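Local structure of conserved protein with 2 CBS domains (Pyrobaculum aerophilum, 2RIH) at residues 50-62 with 71-83. The protein binds AMP through a pair of CBS domains that together form a Bateman module, probably serving as an adenine-nucleotide sensor. Numbering follows the deposited sequence.
Sequences PVAVVSERDILRA and GPAMPIANSPITV. With SO4 (sulfate ion), chain C; SO4 (sulfate ion), chain F.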
# COMPACT_ATOMS: atom_id res chain seq x y z
N PRO A 50 -11.00 -8.75 -16.58
CA PRO A 50 -9.62 -8.61 -16.07
C PRO A 50 -8.70 -9.73 -16.53
O PRO A 50 -9.09 -10.90 -16.52
CB PRO A 50 -9.78 -8.68 -14.54
CG PRO A 50 -11.20 -8.46 -14.29
CD PRO A 50 -11.94 -9.00 -15.48
N VAL A 51 -7.48 -9.37 -16.95
CA VAL A 51 -6.48 -10.38 -17.32
C VAL A 51 -5.23 -10.27 -16.44
O VAL A 51 -4.48 -11.22 -16.30
CB VAL A 51 -6.13 -10.32 -18.83
CG1 VAL A 51 -7.39 -10.65 -19.67
CG2 VAL A 51 -5.54 -8.98 -19.22
N ALA A 52 -5.03 -9.11 -15.83
CA ALA A 52 -3.85 -8.90 -15.01
C ALA A 52 -4.03 -7.69 -14.13
O ALA A 52 -4.94 -6.89 -14.35
CB ALA A 52 -2.61 -8.72 -15.90
N VAL A 53 -3.17 -7.57 -13.13
CA VAL A 53 -3.12 -6.40 -12.27
C VAL A 53 -1.69 -5.89 -12.14
O VAL A 53 -0.73 -6.66 -12.18
CB VAL A 53 -3.73 -6.69 -10.87
CG1 VAL A 53 -5.19 -7.09 -11.01
CG2 VAL A 53 -2.93 -7.77 -10.10
N VAL A 54 -1.58 -4.57 -12.01
CA VAL A 54 -0.33 -3.89 -11.75
C VAL A 54 -0.55 -2.93 -10.59
O VAL A 54 -1.40 -2.04 -10.67
CB VAL A 54 0.16 -3.08 -12.98
CG1 VAL A 54 1.49 -2.39 -12.69
CG2 VAL A 54 0.28 -3.98 -14.20
N SER A 55 0.20 -3.12 -9.51
CA SER A 55 0.12 -2.20 -8.38
C SER A 55 1.35 -1.31 -8.33
O SER A 55 2.35 -1.55 -9.01
CB SER A 55 -0.04 -2.96 -7.07
OG SER A 55 1.10 -3.74 -6.82
N GLU A 56 1.25 -0.27 -7.51
CA GLU A 56 2.37 0.61 -7.21
C GLU A 56 3.58 -0.17 -6.70
O GLU A 56 4.73 0.25 -6.88
CB GLU A 56 1.94 1.66 -6.18
CG GLU A 56 1.47 1.11 -4.86
CD GLU A 56 0.79 2.15 -3.99
OE1 GLU A 56 -0.13 1.78 -3.26
OE2 GLU A 56 1.18 3.33 -4.05
N ARG A 57 3.33 -1.32 -6.07
CA ARG A 57 4.39 -2.20 -5.64
C ARG A 57 5.16 -2.82 -6.81
O ARG A 57 6.38 -3.00 -6.73
CB ARG A 57 3.85 -3.30 -4.74
CG ARG A 57 4.97 -4.18 -4.22
CD ARG A 57 4.74 -4.63 -2.81
NE ARG A 57 4.64 -3.50 -1.89
CZ ARG A 57 4.54 -3.63 -0.58
NH1 ARG A 57 4.57 -4.83 -0.02
NH2 ARG A 57 4.43 -2.55 0.17
N ASP A 58 4.45 -3.18 -7.88
CA ASP A 58 5.08 -3.71 -9.08
C ASP A 58 5.89 -2.62 -9.78
O ASP A 58 6.98 -2.86 -10.29
CB ASP A 58 4.03 -4.29 -10.03
CG ASP A 58 3.27 -5.47 -9.42
OD1 ASP A 58 3.92 -6.43 -8.94
OD2 ASP A 58 2.03 -5.42 -9.43
N ILE A 59 5.33 -1.41 -9.80
CA ILE A 59 6.03 -0.25 -10.36
C ILE A 59 7.29 0.07 -9.54
O ILE A 59 8.33 0.42 -10.10
CB ILE A 59 5.06 0.95 -10.45
CG1 ILE A 59 4.02 0.67 -11.55
CG2 ILE A 59 5.84 2.26 -10.71
CD1 ILE A 59 2.75 1.50 -11.46
N LEU A 60 7.18 -0.06 -8.22
CA LEU A 60 8.31 0.13 -7.32
C LEU A 60 9.47 -0.79 -7.72
O LEU A 60 10.62 -0.36 -7.84
CB LEU A 60 7.88 -0.15 -5.87
CG LEU A 60 8.86 0.11 -4.73
CD1 LEU A 60 8.88 1.59 -4.40
CD2 LEU A 60 8.46 -0.69 -3.48
N ARG A 61 9.15 -2.07 -7.90
CA ARG A 61 10.14 -3.08 -8.30
C ARG A 61 10.76 -2.74 -9.66
O ARG A 61 11.96 -2.93 -9.88
CB ARG A 61 9.51 -4.47 -8.33
CG ARG A 61 10.44 -5.57 -8.86
CD ARG A 61 9.78 -6.95 -8.84
NE ARG A 61 8.44 -6.93 -9.41
CZ ARG A 61 8.15 -6.83 -10.70
NH1 ARG A 61 6.87 -6.82 -11.08
NH2 ARG A 61 9.11 -6.75 -11.62
N ALA A 62 9.93 -2.24 -10.58
CA ALA A 62 10.36 -1.82 -11.91
C ALA A 62 11.42 -0.72 -11.83
O ALA A 62 12.43 -0.78 -12.53
CB ALA A 62 9.16 -1.32 -12.72
N GLY A 71 8.19 0.90 -21.43
CA GLY A 71 7.94 -0.41 -22.01
C GLY A 71 6.61 -0.97 -21.51
O GLY A 71 5.94 -0.35 -20.68
N PRO A 72 6.21 -2.15 -22.02
CA PRO A 72 4.95 -2.75 -21.62
C PRO A 72 4.83 -3.05 -20.12
O PRO A 72 5.82 -3.43 -19.47
CB PRO A 72 4.91 -4.05 -22.44
CG PRO A 72 6.30 -4.31 -22.85
CD PRO A 72 6.92 -2.96 -23.02
N ALA A 73 3.61 -2.88 -19.59
CA ALA A 73 3.30 -3.19 -18.19
C ALA A 73 3.00 -4.66 -17.97
O ALA A 73 3.22 -5.16 -16.88
CB ALA A 73 2.13 -2.34 -17.69
N MET A 74 2.50 -5.35 -18.99
CA MET A 74 2.12 -6.76 -18.82
C MET A 74 3.22 -7.65 -18.22
O MET A 74 2.94 -8.45 -17.33
CB MET A 74 1.57 -7.38 -20.13
CG MET A 74 1.03 -8.81 -19.96
SD MET A 74 -0.30 -8.97 -18.73
CE MET A 74 -1.69 -8.39 -19.71
N PRO A 75 4.48 -7.54 -18.71
CA PRO A 75 5.56 -8.32 -18.08
C PRO A 75 5.75 -8.09 -16.56
O PRO A 75 6.29 -8.96 -15.90
CB PRO A 75 6.80 -7.88 -18.86
CG PRO A 75 6.29 -7.45 -20.18
CD PRO A 75 4.97 -6.79 -19.88
N ILE A 76 5.33 -6.95 -16.02
CA ILE A 76 5.46 -6.73 -14.57
C ILE A 76 4.15 -7.04 -13.83
O ILE A 76 4.09 -6.93 -12.60
CB ILE A 76 5.98 -5.32 -14.22
CG1 ILE A 76 4.93 -4.23 -14.47
CG2 ILE A 76 7.25 -5.03 -15.00
CD1 ILE A 76 5.24 -2.93 -13.77
N ALA A 77 3.13 -7.42 -14.59
CA ALA A 77 1.79 -7.67 -14.06
C ALA A 77 1.65 -9.02 -13.36
O ALA A 77 2.47 -9.92 -13.54
CB ALA A 77 0.77 -7.56 -15.20
N ASN A 78 0.60 -9.14 -12.56
CA ASN A 78 0.29 -10.36 -11.82
C ASN A 78 -1.10 -10.84 -12.18
O ASN A 78 -1.92 -10.07 -12.66
CB ASN A 78 0.35 -10.09 -10.32
CG ASN A 78 1.68 -9.56 -9.88
OD1 ASN A 78 2.69 -10.26 -9.98
ND2 ASN A 78 1.71 -8.33 -9.41
N SER A 79 -1.36 -12.13 -11.95
CA SER A 79 -2.69 -12.69 -12.18
C SER A 79 -3.69 -12.07 -11.21
O SER A 79 -3.36 -11.85 -10.04
CB SER A 79 -2.67 -14.21 -12.00
OG SER A 79 -3.84 -14.78 -12.52
N PRO A 80 -4.91 -11.74 -11.69
CA PRO A 80 -5.88 -11.12 -10.78
C PRO A 80 -6.39 -12.06 -9.68
O PRO A 80 -6.87 -13.17 -9.97
CB PRO A 80 -7.03 -10.70 -11.72
CG PRO A 80 -6.49 -10.78 -13.09
CD PRO A 80 -5.47 -11.88 -13.05
N ILE A 81 -6.26 -11.62 -8.43
CA ILE A 81 -6.86 -12.29 -7.30
C ILE A 81 -8.21 -11.61 -7.07
O ILE A 81 -8.28 -10.43 -6.71
CB ILE A 81 -5.99 -12.22 -6.01
CG1 ILE A 81 -4.57 -12.77 -6.26
CG2 ILE A 81 -6.69 -12.96 -4.85
CD1 ILE A 81 -4.51 -14.17 -6.90
N THR A 82 -9.28 -12.36 -7.27
CA THR A 82 -10.61 -11.78 -7.31
C THR A 82 -11.53 -12.25 -6.18
O THR A 82 -11.35 -13.31 -5.60
CB THR A 82 -11.33 -12.12 -8.64
OG1 THR A 82 -11.54 -13.53 -8.71
CG2 THR A 82 -10.52 -11.66 -9.86
N VAL A 83 -12.52 -11.41 -5.90
CA VAL A 83 -13.67 -11.78 -5.08
C VAL A 83 -14.92 -11.33 -5.82
O VAL A 83 -14.85 -10.52 -6.74
CB VAL A 83 -13.64 -11.14 -3.67
CG1 VAL A 83 -12.48 -11.68 -2.87
CG2 VAL A 83 -13.59 -9.61 -3.76
S SO4 C . -0.40 -4.64 -3.44
O1 SO4 C . 0.12 -5.21 -2.20
O2 SO4 C . -1.81 -5.02 -3.57
O3 SO4 C . -0.32 -3.19 -3.44
O4 SO4 C . 0.37 -5.19 -4.54
S SO4 F . 3.23 -2.80 3.88
O1 SO4 F . 4.22 -1.78 4.25
O2 SO4 F . 3.03 -3.71 4.99
O3 SO4 F . 1.97 -2.16 3.58
O4 SO4 F . 3.71 -3.53 2.73
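V53 and N78 form a single antiparallel hydrogen-bonded bridge, V53 N to N78 O and N78 N to V53 O both 2.8 Å, where the chain on its way from helix 56-64 to strand 82-84 of this Bateman module runs along edge strand 50-55. Beside the bridge the CB atoms of A52 and A77 meet at 3.6 Å, and M74, bent at chi2 and chi3, brings SD and CE over the methyl of A52. P80 lies against the same stretch of strand, its CG 3.5 Å from A52 N and its CB beside V53 CG1. I76 turns its CD1 inward to V54 CG1 (3.9 Å), among I59, A62 and I24 of helix 24-34. The polar end gathers round D58, which together with S55, R61 and N78 belongs to an AMP site seen in this protein. With CG anti to its carbonyl carbon (chi1 -63°), D58 turns its carboxylate back to the helix start, where OD2 takes S55 N on its anti side at 2.9 Å, a nearly straight bond of a capping box. OD1 accepts N78 ND2 on its syn side at 3.0 Å, the amide plane turned 49° from the carboxylate. Replacing D58 with an alanine is likely to leave S55 N and the N78 amide without their acceptor, with that amide free to turn. R57, of the other AMP site, donates from NH2 to a sulfate that probably comes from the crystallisation liquor, while S55 OG donates to O4 of a second sulfate at 2.8 Å.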